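Local coordinates for protein ammonium transporter (Kuenenia stuttgartiensis, PDB 6EU6) that probably senses ammonium at the membrane and relays the signal, as the Amt-family transporter-like part of an ammonium sensor histidine kinase, at residues 2-5 with 6-10; 20-23 with 24-27; 51-54 with 55-59; 226-229 with 230-234. One frame throughout, in Å; residues are numbered along the deposited sequence.

Contact 1. Residues 2-5 with 6-10; sequences ENIQ and ININH
Gln5 and Asn9, one turn apart on the first helix (2-34), join their side-chain amides in a local i to i+4 contact close to the N terminus of the chain. Gln5 NE2 donates to Asn9 OD1 at 2.9 Å. The bond is not straight (144° at the hydrogen), the donor is tilted from the plane of the Asn9 carbonyl, and the two amide planes stand 57° apart, so the groups meet askew and do not lie flat on each other. A bend at chi2 of Gln5 (70°) turns its chain along the helix and brings NE2 over to Asn9. Underneath, the backbone keeps its regular alpha-helical ladder, with Asn9 N bonded to Gln5 O at 3.0 Å and Ile8 N to Ile4 O at 3.0 Å. On a neighbouring side of the helix Ile4 CG2 rests against Ile8 CD1 (4.1 Å), the two branched chains slanting across one another.

The polar ends have further partners. Asn9 OD1 also takes the backbone N-H of Val231, and Gln5 OE1 accepts from Asn7 ND2 of the third subunit, a bond repeated between Asn7 here and Gln5 of the second subunit. Exchanging Asn9 for an alanine would probably deprive Gln5 NE2 and Val231 N of their common acceptor, with NE2 left to its weak bond to Val231 O. Because Ile8 packs on Ile8 of both other subunits, this part of the helix lies at the centre of the trimer, where a ring of Gln-Asn bonds around an isoleucine cluster joins three helices in the manner of a symmetric helix bundle.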
loop_
_atom_site.group_PDB
_atom_site.type_symbol
_atom_site.label_atom_id
_atom_site.label_comp_id
_atom_site.label_asym_id
_atom_site.label_seq_id
_atom_site.Cartn_x
_atom_site.Cartn_y
_atom_site.Cartn_z
ATOM N N GLU A 2 -28.751 -11.996 -9.748
ATOM C CA GLU A 2 -27.771 -12.942 -9.316
ATOM C C GLU A 2 -26.486 -12.517 -10.082
ATOM O O GLU A 2 -25.383 -12.603 -9.543
ATOM C CB GLU A 2 -28.191 -14.414 -9.626
ATOM C CG GLU A 2 -29.665 -14.809 -9.345
ATOM C CD GLU A 2 -29.870 -15.759 -8.154
ATOM O OE1 GLU A 2 -29.234 -15.531 -7.100
ATOM O OE2 GLU A 2 -30.689 -16.723 -8.261
ATOM N N ASN A 3 -26.647 -12.025 -11.312
ATOM C CA ASN A 3 -25.511 -11.596 -12.127
ATOM C C ASN A 3 -24.833 -10.379 -11.527
ATOM O O ASN A 3 -23.653 -10.276 -11.556
ATOM C CB ASN A 3 -25.817 -11.397 -13.637
ATOM C CG ASN A 3 -27.304 -11.377 -13.952
ATOM O OD1 ASN A 3 -27.980 -12.425 -13.956
ATOM N ND2 ASN A 3 -27.832 -10.181 -14.220
ATOM N N ILE A 4 -25.575 -9.481 -10.929
ATOM C CA ILE A 4 -24.969 -8.373 -10.223
ATOM C C ILE A 4 -24.217 -8.831 -8.969
ATOM O O ILE A 4 -23.097 -8.321 -8.732
ATOM C CB ILE A 4 -26.004 -7.300 -9.905
ATOM C CG1 ILE A 4 -26.406 -6.644 -11.224
ATOM C CG2 ILE A 4 -25.444 -6.242 -8.989
ATOM C CD1 ILE A 4 -27.435 -5.567 -11.067
ATOM N N GLN A 5 -24.803 -9.735 -8.155
ATOM C CA GLN A 5 -24.082 -10.319 -7.016
ATOM C C GLN A 5 -22.776 -11.044 -7.450
ATOM O O GLN A 5 -21.741 -10.950 -6.772
ATOM C CB GLN A 5 -24.979 -11.245 -6.180
ATOM C CG GLN A 5 -24.280 -11.770 -4.875
ATOM C CD GLN A 5 -23.994 -10.763 -3.708
ATOM O OE1 GLN A 5 -24.829 -9.913 -3.290
ATOM N NE2 GLN A 5 -22.798 -10.881 -3.153
ATOM N N ILE A 6 -22.814 -11.728 -8.587
ATOM C CA ILE A 6 -21.613 -12.380 -9.101
ATOM C C ILE A 6 -20.537 -11.335 -9.419
ATOM O O ILE A 6 -19.361 -11.555 -9.104
ATOM C CB ILE A 6 -21.898 -13.206 -10.349
ATOM C CG1 ILE A 6 -22.645 -14.510 -9.971
ATOM C CG2 ILE A 6 -20.599 -13.566 -11.055
ATOM C CD1 ILE A 6 -23.167 -15.303 -11.176
ATOM N N ASN A 7 -20.940 -10.203 -10.011
ATOM C CA ASN A 7 -20.024 -9.093 -10.300
ATOM C C ASN A 7 -19.384 -8.488 -9.046
ATOM O O ASN A 7 -18.209 -8.218 -9.034
ATOM C CB ASN A 7 -20.708 -7.954 -11.043
ATOM C CG ASN A 7 -20.909 -8.279 -12.494
ATOM O OD1 ASN A 7 -20.339 -9.242 -12.964
ATOM N ND2 ASN A 7 -21.722 -7.471 -13.201
ATOM N N ILE A 8 -20.174 -8.305 -8.010
ATOM C CA ILE A 8 -19.695 -7.777 -6.719
ATOM C C ILE A 8 -18.682 -8.787 -6.117
ATOM O O ILE A 8 -17.730 -8.386 -5.465
ATOM C CB ILE A 8 -20.925 -7.657 -5.821
ATOM C CG1 ILE A 8 -21.737 -6.459 -6.275
ATOM C CG2 ILE A 8 -20.593 -7.537 -4.380
ATOM C CD1 ILE A 8 -23.127 -6.437 -5.646
ATOM N N ASN A 9 -18.938 -10.077 -6.319
ATOM C CA ASN A 9 -18.146 -11.127 -5.728
ATOM C C ASN A 9 -16.787 -11.185 -6.414
ATOM O O ASN A 9 -15.745 -11.311 -5.746
ATOM C CB ASN A 9 -18.836 -12.475 -5.844
ATOM C CG ASN A 9 -19.968 -12.637 -4.893
ATOM O OD1 ASN A 9 -20.237 -11.864 -3.987
ATOM N ND2 ASN A 9 -20.706 -13.667 -5.128
ATOM N N HIS A 10 -16.774 -11.014 -7.725
ATOM C CA HIS A 10 -15.525 -10.805 -8.466
ATOM C C HIS A 10 -14.735 -9.613 -7.988
ATOM O O HIS A 10 -13.555 -9.705 -7.761
ATOM C CB HIS A 10 -15.757 -10.621 -9.970
ATOM C CG HIS A 10 -15.988 -11.890 -10.706
ATOM N ND1 HIS A 10 -14.965 -12.700 -11.117
ATOM C CD2 HIS A 10 -17.115 -12.443 -11.201
ATOM C CE1 HIS A 10 -15.446 -13.734 -11.766
ATOM N NE2 HIS A 10 -16.745 -13.610 -11.818
#

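Contact 2. Residues 20-23 with 24-27; sequences VFLM and QLGF
With CG anti to its carbonyl carbon (chi1 -75°), Phe27 folds its ring back along the helix toward Met23, bringing CD2 to 3.1 Å from Met23 O; the carbonyl meets the ring obliquely. The neighbouring ring atom CE2 lies 4.3 Å from Met23 CB. Gln24 has a similar first torsion and a second bend at chi2 (-73°), which curls its amide back toward the preceding turn. There a water accepts from Gln24 NE2 at 2.9 Å and donates to Val20 O at 2.6 Å, bridging side chain and backbone.

All of this lies in the buried second half of helix 2-34, a membrane-spanning helix of the ammonium transporter fold, and here the helix is locally tightened: Gln24 N bonds to Phe21 O at 2.8 Å, a 3-10 type i to i+3 step, the donor standing 52° above the carbonyl plane. Regular alpha-helical bonding resumes at Gly26 N to Leu22 O (3.1 Å) and continues with Phe27 N to Met23 O, almost head-on at 2.8 Å. On another side of the helix Leu22 CD1 and Leu25 CD1 touch at 3.9 Å, their chains lying abreast and pointing the same way.

Were Phe27 replaced by a serine, a gap would probably open over Met23 O, and Thr109, Asn47 and Leu216, which the ring also touches, would lose cover. Gln24 OE1 is hydrogen-bonded to Thr51 of helix 40-67, and Phe21 turns its ring to Phe221 of the second subunit in an edge-to-face stack.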
loop_
_atom_site.group_PDB
_atom_site.type_symbol
_atom_site.label_atom_id
_atom_site.label_comp_id
_atom_site.label_asym_id
_atom_site.label_seq_id
_atom_site.Cartn_x
_atom_site.Cartn_y
_atom_site.Cartn_z
ATOM N N VAL A 20 -3.436 -9.238 -0.981
ATOM C CA VAL A 20 -2.521 -10.365 -0.705
ATOM C C VAL A 20 -1.245 -10.326 -1.531
ATOM O O VAL A 20 -0.131 -10.624 -1.049
ATOM C CB VAL A 20 -3.243 -11.718 -0.934
ATOM C CG1 VAL A 20 -2.263 -12.882 -0.758
ATOM C CG2 VAL A 20 -4.416 -11.841 0.061
ATOM N N PHE A 21 -1.339 -9.842 -2.778
ATOM C CA PHE A 21 -0.104 -9.627 -3.540
ATOM C C PHE A 21 0.846 -8.678 -2.784
ATOM O O PHE A 21 2.060 -8.835 -2.757
ATOM C CB PHE A 21 -0.411 -9.048 -4.955
ATOM C CG PHE A 21 0.810 -8.785 -5.734
ATOM C CD1 PHE A 21 1.400 -9.792 -6.496
ATOM C CD2 PHE A 21 1.394 -7.544 -5.704
ATOM C CE1 PHE A 21 2.544 -9.513 -7.260
ATOM C CE2 PHE A 21 2.558 -7.284 -6.433
ATOM C CZ PHE A 21 3.142 -8.275 -7.191
ATOM N N LEU A 22 0.259 -7.651 -2.203
ATOM C CA LEU A 22 1.038 -6.652 -1.487
ATOM C C LEU A 22 1.739 -7.207 -0.213
ATOM O O LEU A 22 2.768 -6.660 0.193
ATOM C CB LEU A 22 0.132 -5.487 -1.073
ATOM C CG LEU A 22 0.848 -4.175 -0.810
ATOM C CD1 LEU A 22 1.537 -3.692 -2.052
ATOM C CD2 LEU A 22 -0.172 -3.145 -0.353
ATOM N N MET A 23 1.262 -8.338 0.298
ATOM C CA MET A 23 1.999 -9.081 1.315
ATOM C C MET A 23 3.350 -9.499 0.824
ATOM O O MET A 23 4.243 -9.643 1.598
ATOM C CB MET A 23 1.210 -10.290 1.787
ATOM C CG MET A 23 -0.042 -9.900 2.514
ATOM S SD MET A 23 -1.037 -11.346 2.954
ATOM C CE MET A 23 -0.159 -12.072 4.336
ATOM N N GLN A 24 3.514 -9.712 -0.469
ATOM C CA GLN A 24 4.833 -10.077 -0.998
ATOM C C GLN A 24 5.872 -8.966 -0.682
ATOM O O GLN A 24 7.082 -9.203 -0.437
ATOM C CB GLN A 24 4.763 -10.319 -2.509
ATOM C CG GLN A 24 3.922 -11.511 -2.899
ATOM C CD GLN A 24 4.624 -12.836 -2.575
ATOM O OE1 GLN A 24 5.708 -13.174 -3.110
ATOM N NE2 GLN A 24 4.074 -13.533 -1.651
ATOM N N LEU A 25 5.404 -7.746 -0.811
ATOM C CA LEU A 25 6.183 -6.560 -0.382
ATOM C C LEU A 25 6.392 -6.542 1.138
ATOM O O LEU A 25 7.506 -6.271 1.618
ATOM C CB LEU A 25 5.438 -5.319 -0.867
ATOM C CG LEU A 25 6.150 -3.958 -0.821
ATOM C CD1 LEU A 25 5.337 -2.949 -1.607
ATOM C CD2 LEU A 25 6.297 -3.446 0.568
ATOM N N GLY A 26 5.337 -6.880 1.884
ATOM C CA GLY A 26 5.437 -7.094 3.319
ATOM C C GLY A 26 6.528 -8.031 3.751
ATOM O O GLY A 26 7.358 -7.682 4.589
ATOM N N PHE A 27 6.562 -9.224 3.163
ATOM C CA PHE A 27 7.588 -10.159 3.488
ATOM C C PHE A 27 8.948 -9.619 3.080
ATOM O O PHE A 27 9.899 -9.873 3.762
ATOM C CB PHE A 27 7.371 -11.500 2.744
ATOM C CG PHE A 27 6.294 -12.296 3.310
ATOM C CD1 PHE A 27 6.489 -12.927 4.538
ATOM C CD2 PHE A 27 5.050 -12.452 2.665
ATOM C CE1 PHE A 27 5.434 -13.702 5.104
ATOM C CE2 PHE A 27 4.001 -13.215 3.248
ATOM C CZ PHE A 27 4.208 -13.842 4.441
HETATM O O HOH W 1 1.443 -12.711 -0.646
#

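Contact 3. Residues 51-54 with 55-59; sequences TLIS and SLVFF
Thr51 O is gripped twice by Ser55, by its backbone N-H and by its hydroxyl, a serine hydroxyl bonded to the carbonyl four residues back being well known in transmembrane helices, here on helix 40-67 of the ammonium transporter fold. Among the hydrogen bonds, Ser55 OG donates to Thr51 O at 2.9 Å and Ser55 N reaches the same oxygen at 3.2 Å, the two donors coming from opposite faces of the carbonyl plane. OG is placed for this by a first torsion of -69°, which sets it anti to its own carbonyl carbon and points it back at the preceding turn. The hydroxyl is thus satisfied within its own helix, and OG in turn accepts from Asn243 ND2 of the second subunit, linking this turn to the subunit interface. The following steps of the ladder are alpha-helical as well, with Val57 N to Ile53 O at 2.9 Å and Phe58 N to Ser54 O at 3.0 Å.

Other polar side chains here look outward from the pair of turns. Thr51 OG1, besides its link to Gln24, is bonded to an ammonium ion, probably from the crystallisation liquor, while Ser54 OG is held between Asp50 O and Ser105 OG of helix 93-114.

Between the two turns, the apolar side-chain contact is Ile53 with Val57, near a bound dodecyl maltoside that touches Ile53. Val57 sets CG2 close over the backbone of the previous turn, 3.2 Å from Ile53 O, and the same methyl meets Ile53 CG2 at 4.0 Å.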
loop_
_atom_site.group_PDB
_atom_site.type_symbol
_atom_site.label_atom_id
_atom_site.label_comp_id
_atom_site.label_asym_id
_atom_site.label_seq_id
_atom_site.Cartn_x
_atom_site.Cartn_y
_atom_site.Cartn_z
ATOM N N THR A 51 8.364 -14.437 -6.335
ATOM C CA THR A 51 7.069 -14.091 -6.818
ATOM C C THR A 51 6.969 -14.446 -8.334
ATOM O O THR A 51 5.928 -14.929 -8.821
ATOM C CB THR A 51 6.841 -12.583 -6.580
ATOM O OG1 THR A 51 6.966 -12.283 -5.181
ATOM C CG2 THR A 51 5.498 -12.212 -7.060
ATOM N N LEU A 52 8.063 -14.190 -9.082
ATOM C CA LEU A 52 8.075 -14.549 -10.517
ATOM C C LEU A 52 7.792 -16.087 -10.702
ATOM O O LEU A 52 6.913 -16.455 -11.495
ATOM C CB LEU A 52 9.406 -14.215 -11.194
ATOM C CG LEU A 52 9.973 -12.793 -10.872
ATOM C CD1 LEU A 52 11.300 -12.604 -11.492
ATOM C CD2 LEU A 52 9.012 -11.761 -11.381
ATOM N N ILE A 53 8.546 -16.894 -9.947
ATOM C CA ILE A 53 8.559 -18.363 -10.045
ATOM C C ILE A 53 7.240 -18.972 -9.605
ATOM O O ILE A 53 6.645 -19.799 -10.319
ATOM C CB ILE A 53 9.700 -18.979 -9.239
ATOM C CG1 ILE A 53 11.091 -18.474 -9.659
ATOM C CG2 ILE A 53 9.716 -20.508 -9.377
ATOM C CD1 ILE A 53 11.400 -18.607 -11.137
ATOM N N SER A 54 6.736 -18.514 -8.463
ATOM C CA SER A 54 5.520 -19.046 -7.896
ATOM C C SER A 54 4.357 -18.768 -8.834
ATOM O O SER A 54 3.501 -19.609 -9.047
ATOM C CB SER A 54 5.339 -18.554 -6.445
ATOM O OG SER A 54 5.090 -17.170 -6.357
ATOM N N SER A 55 4.345 -17.588 -9.469
ATOM C CA SER A 55 3.246 -17.249 -10.382
ATOM C C SER A 55 3.254 -18.224 -11.552
ATOM O O SER A 55 2.225 -18.711 -11.953
ATOM C CB SER A 55 3.407 -15.851 -10.961
ATOM O OG SER A 55 3.233 -14.799 -9.999
ATOM N N LEU A 56 4.389 -18.425 -12.161
ATOM C CA LEU A 56 4.411 -19.252 -13.369
ATOM C C LEU A 56 4.194 -20.754 -13.060
ATOM O O LEU A 56 3.498 -21.450 -13.785
ATOM C CB LEU A 56 5.718 -19.091 -14.137
ATOM C CG LEU A 56 5.971 -17.730 -14.785
ATOM C CD1 LEU A 56 7.298 -17.795 -15.499
ATOM C CD2 LEU A 56 4.910 -17.427 -15.767
ATOM N N VAL A 57 4.764 -21.234 -11.971
ATOM C CA VAL A 57 4.630 -22.664 -11.629
ATOM C C VAL A 57 3.193 -22.941 -11.229
ATOM O O VAL A 57 2.612 -23.971 -11.568
ATOM C CB VAL A 57 5.635 -23.033 -10.541
ATOM C CG1 VAL A 57 5.342 -24.439 -9.956
ATOM C CG2 VAL A 57 7.027 -22.924 -11.078
ATOM N N PHE A 58 2.567 -22.002 -10.523
ATOM C CA PHE A 58 1.224 -22.229 -10.070
ATOM C C PHE A 58 0.256 -22.110 -11.245
ATOM O O PHE A 58 -0.705 -22.895 -11.318
ATOM C CB PHE A 58 0.782 -21.262 -8.970
ATOM C CG PHE A 58 -0.485 -21.683 -8.255
ATOM C CD1 PHE A 58 -0.493 -22.745 -7.406
ATOM C CD2 PHE A 58 -1.645 -21.033 -8.456
ATOM C CE1 PHE A 58 -1.653 -23.129 -6.753
ATOM C CE2 PHE A 58 -2.818 -21.407 -7.818
ATOM C CZ PHE A 58 -2.806 -22.442 -6.932
ATOM N N PHE A 59 0.511 -21.161 -12.159
ATOM C CA PHE A 59 -0.265 -21.084 -13.390
ATOM C C PHE A 59 -0.164 -22.415 -14.168
ATOM O O PHE A 59 -1.181 -22.940 -14.651
ATOM C CB PHE A 59 0.189 -19.936 -14.250
ATOM C CG PHE A 59 -0.427 -19.898 -15.630
ATOM C CD1 PHE A 59 -1.680 -19.363 -15.839
ATOM C CD2 PHE A 59 0.277 -20.343 -16.719
ATOM C CE1 PHE A 59 -2.249 -19.354 -17.111
ATOM C CE2 PHE A 59 -0.279 -20.335 -17.985
ATOM C CZ PHE A 59 -1.539 -19.870 -18.176
#

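Contact 4. Residues 226-229 with 230-234; sequences GSLL and RVSVN
Leu228 reaches across the bend of the 226-234 loop to Asn234, its CD1 methyl lying 4.0 Å from Asn234 CB and 3.8 Å from Asn234 C. Its conformation explains the reach: CG is anti to the carbonyl carbon (chi1 -68°) and the chain runs on extended, so one methyl is carried over to the beginning of the next helix. At its root, Leu228 CB sits 3.5 Å from Arg230 O, a carbonyl that is buried by the contact and has no polar partner in the model.

A type I beta turn from Gly226 to Leu229, with Leu229 N bonded to Gly226 O at 2.8 Å, carries the chain away from helix 206-226, and Leu229 leaves it with positive phi. The backbone of Arg230 is extended and starts the way back. Its side chain places CG between its own N and carbonyl carbon (chi1 79°), 3.9 Å from Leu228 O; the tail then kinks at a nearly eclipsed chi3 (-19°) and heads away from the turn, though with two conformers deposited its course is less certain.

On the far limb the Ser232 hydroxyl, set between its own N and carbonyl carbon, faces the helix that follows. Ser232 OG accepts a weak capping bond from Asn234 N at 3.5 Å, and Asn234 folds its amide back to give a second weak one from ND2 to the same OG at 3.3 Å. A bound MES molecule, probably from the crystallisation liquor, lies near Leu228. Around the loop, Leu229 rests on Phe96 of helix 93-114, Arg230 and Val231 lie against helix 2-34, and Val233 packs on His10 of the third subunit, so the link between helices 206-226 and 234-261 is wedged among helices of two subunits.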
loop_
_atom_site.group_PDB
_atom_site.type_symbol
_atom_site.label_atom_id
_atom_site.label_comp_id
_atom_site.label_asym_id
_atom_site.label_seq_id
_atom_site.Cartn_x
_atom_site.Cartn_y
_atom_site.Cartn_z
ATOM N N GLY A 226 -11.179 -11.968 1.793
ATOM C CA GLY A 226 -11.328 -12.503 0.421
ATOM C C GLY A 226 -11.734 -13.982 0.469
ATOM O O GLY A 226 -12.392 -14.502 -0.490
ATOM N N SER A 227 -11.392 -14.681 1.563
ATOM C CA SER A 227 -11.653 -16.137 1.618
ATOM C C SER A 227 -13.149 -16.482 1.772
ATOM O O SER A 227 -13.525 -17.642 1.624
ATOM C CB SER A 227 -10.773 -16.868 2.636
ATOM O OG SER A 227 -9.388 -16.887 2.245
ATOM N N LEU A 228 -13.987 -15.506 2.121
ATOM C CA LEU A 228 -15.439 -15.650 1.988
ATOM C C LEU A 228 -15.838 -15.979 0.552
ATOM O O LEU A 228 -16.866 -16.608 0.293
ATOM C CB LEU A 228 -16.141 -14.372 2.421
ATOM C CG LEU A 228 -16.042 -14.063 3.908
ATOM C CD1 LEU A 228 -16.677 -12.725 4.232
ATOM C CD2 LEU A 228 -16.710 -15.141 4.745
ATOM N N LEU A 229 -15.018 -15.557 -0.406
ATOM C CA LEU A 229 -15.301 -15.754 -1.819
ATOM C C LEU A 229 -16.605 -15.086 -2.279
ATOM O O LEU A 229 -17.080 -15.366 -3.320
ATOM C CB LEU A 229 -15.244 -17.232 -2.187
ATOM C CG LEU A 229 -13.896 -17.856 -1.958
ATOM C CD1 LEU A 229 -13.935 -19.345 -2.273
ATOM C CD2 LEU A 229 -12.795 -17.175 -2.750
ATOM N N ARG A 230 -17.134 -14.161 -1.483
ATOM C CA ARG A 230 -18.382 -13.478 -1.812
ATOM C C ARG A 230 -18.503 -12.307 -0.854
ATOM O O ARG A 230 -17.836 -12.276 0.174
ATOM C CB ARG A 230 -19.613 -14.382 -1.667
ATOM C CG ARG A 230 -20.092 -14.556 -0.234
ATOM C CD ARG A 230 -21.383 -15.365 -0.187
ATOM N NE ARG A 230 -21.967 -15.320 -1.507
ATOM C CZ ARG A 230 -22.775 -14.354 -1.942
ATOM N NH1 ARG A 230 -23.166 -13.352 -1.116
ATOM N NH2 ARG A 230 -23.192 -14.420 -3.195
ATOM N N VAL A 231 -19.335 -11.339 -1.201
ATOM C CA VAL A 231 -19.540 -10.215 -0.324
ATOM C C VAL A 231 -20.791 -10.444 0.425
ATOM O O VAL A 231 -21.813 -10.659 -0.175
ATOM C CB VAL A 231 -19.711 -8.919 -1.134
ATOM C CG1 VAL A 231 -19.813 -7.743 -0.196
ATOM C CG2 VAL A 231 -18.568 -8.746 -2.135
ATOM N N SER A 232 -20.716 -10.383 1.742
ATOM C CA SER A 232 -21.899 -10.386 2.636
ATOM C C SER A 232 -21.541 -9.490 3.802
ATOM O O SER A 232 -20.409 -9.058 3.958
ATOM C CB SER A 232 -22.245 -11.774 3.181
ATOM O OG SER A 232 -21.121 -12.517 3.648
ATOM N N VAL A 233 -22.496 -9.278 4.648
ATOM C CA VAL A 233 -22.307 -8.673 5.975
ATOM C C VAL A 233 -21.157 -9.317 6.789
ATOM O O VAL A 233 -20.463 -8.683 7.606
ATOM C CB VAL A 233 -23.680 -8.732 6.711
ATOM C CG1 VAL A 233 -24.781 -8.179 5.790
ATOM C CG2 VAL A 233 -24.084 -10.146 7.051
ATOM N N ASN A 234 -20.855 -10.559 6.477
ATOM C CA ASN A 234 -19.793 -11.260 7.161
ATOM C C ASN A 234 -18.387 -10.698 6.928
ATOM O O ASN A 234 -17.429 -11.083 7.640
ATOM C CB ASN A 234 -19.806 -12.732 6.727
ATOM C CG ASN A 234 -21.016 -13.414 7.226
ATOM O OD1 ASN A 234 -21.424 -13.166 8.360
ATOM N ND2 ASN A 234 -21.648 -14.219 6.384
#

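In the fold
Each of the four contacts is local and closes only a turn of helix or a short loop, so they follow one another in series and none nests in or crosses another. From the N terminus, contact 1 and contact 2 lie on the same helix, 2-34, with centres about 27 Å apart. Contact 3 follows on helix 40-67 and meets contact 2 directly through Gln24 OE1 and Thr51 OG1, tying the first two helices together. Contact 4, far along the chain in the loop between helices 206-226 and 234-261, returns to contact 1, where Val231 meets Gln5 and Asn9. All four also touch neighbouring subunits of the trimer.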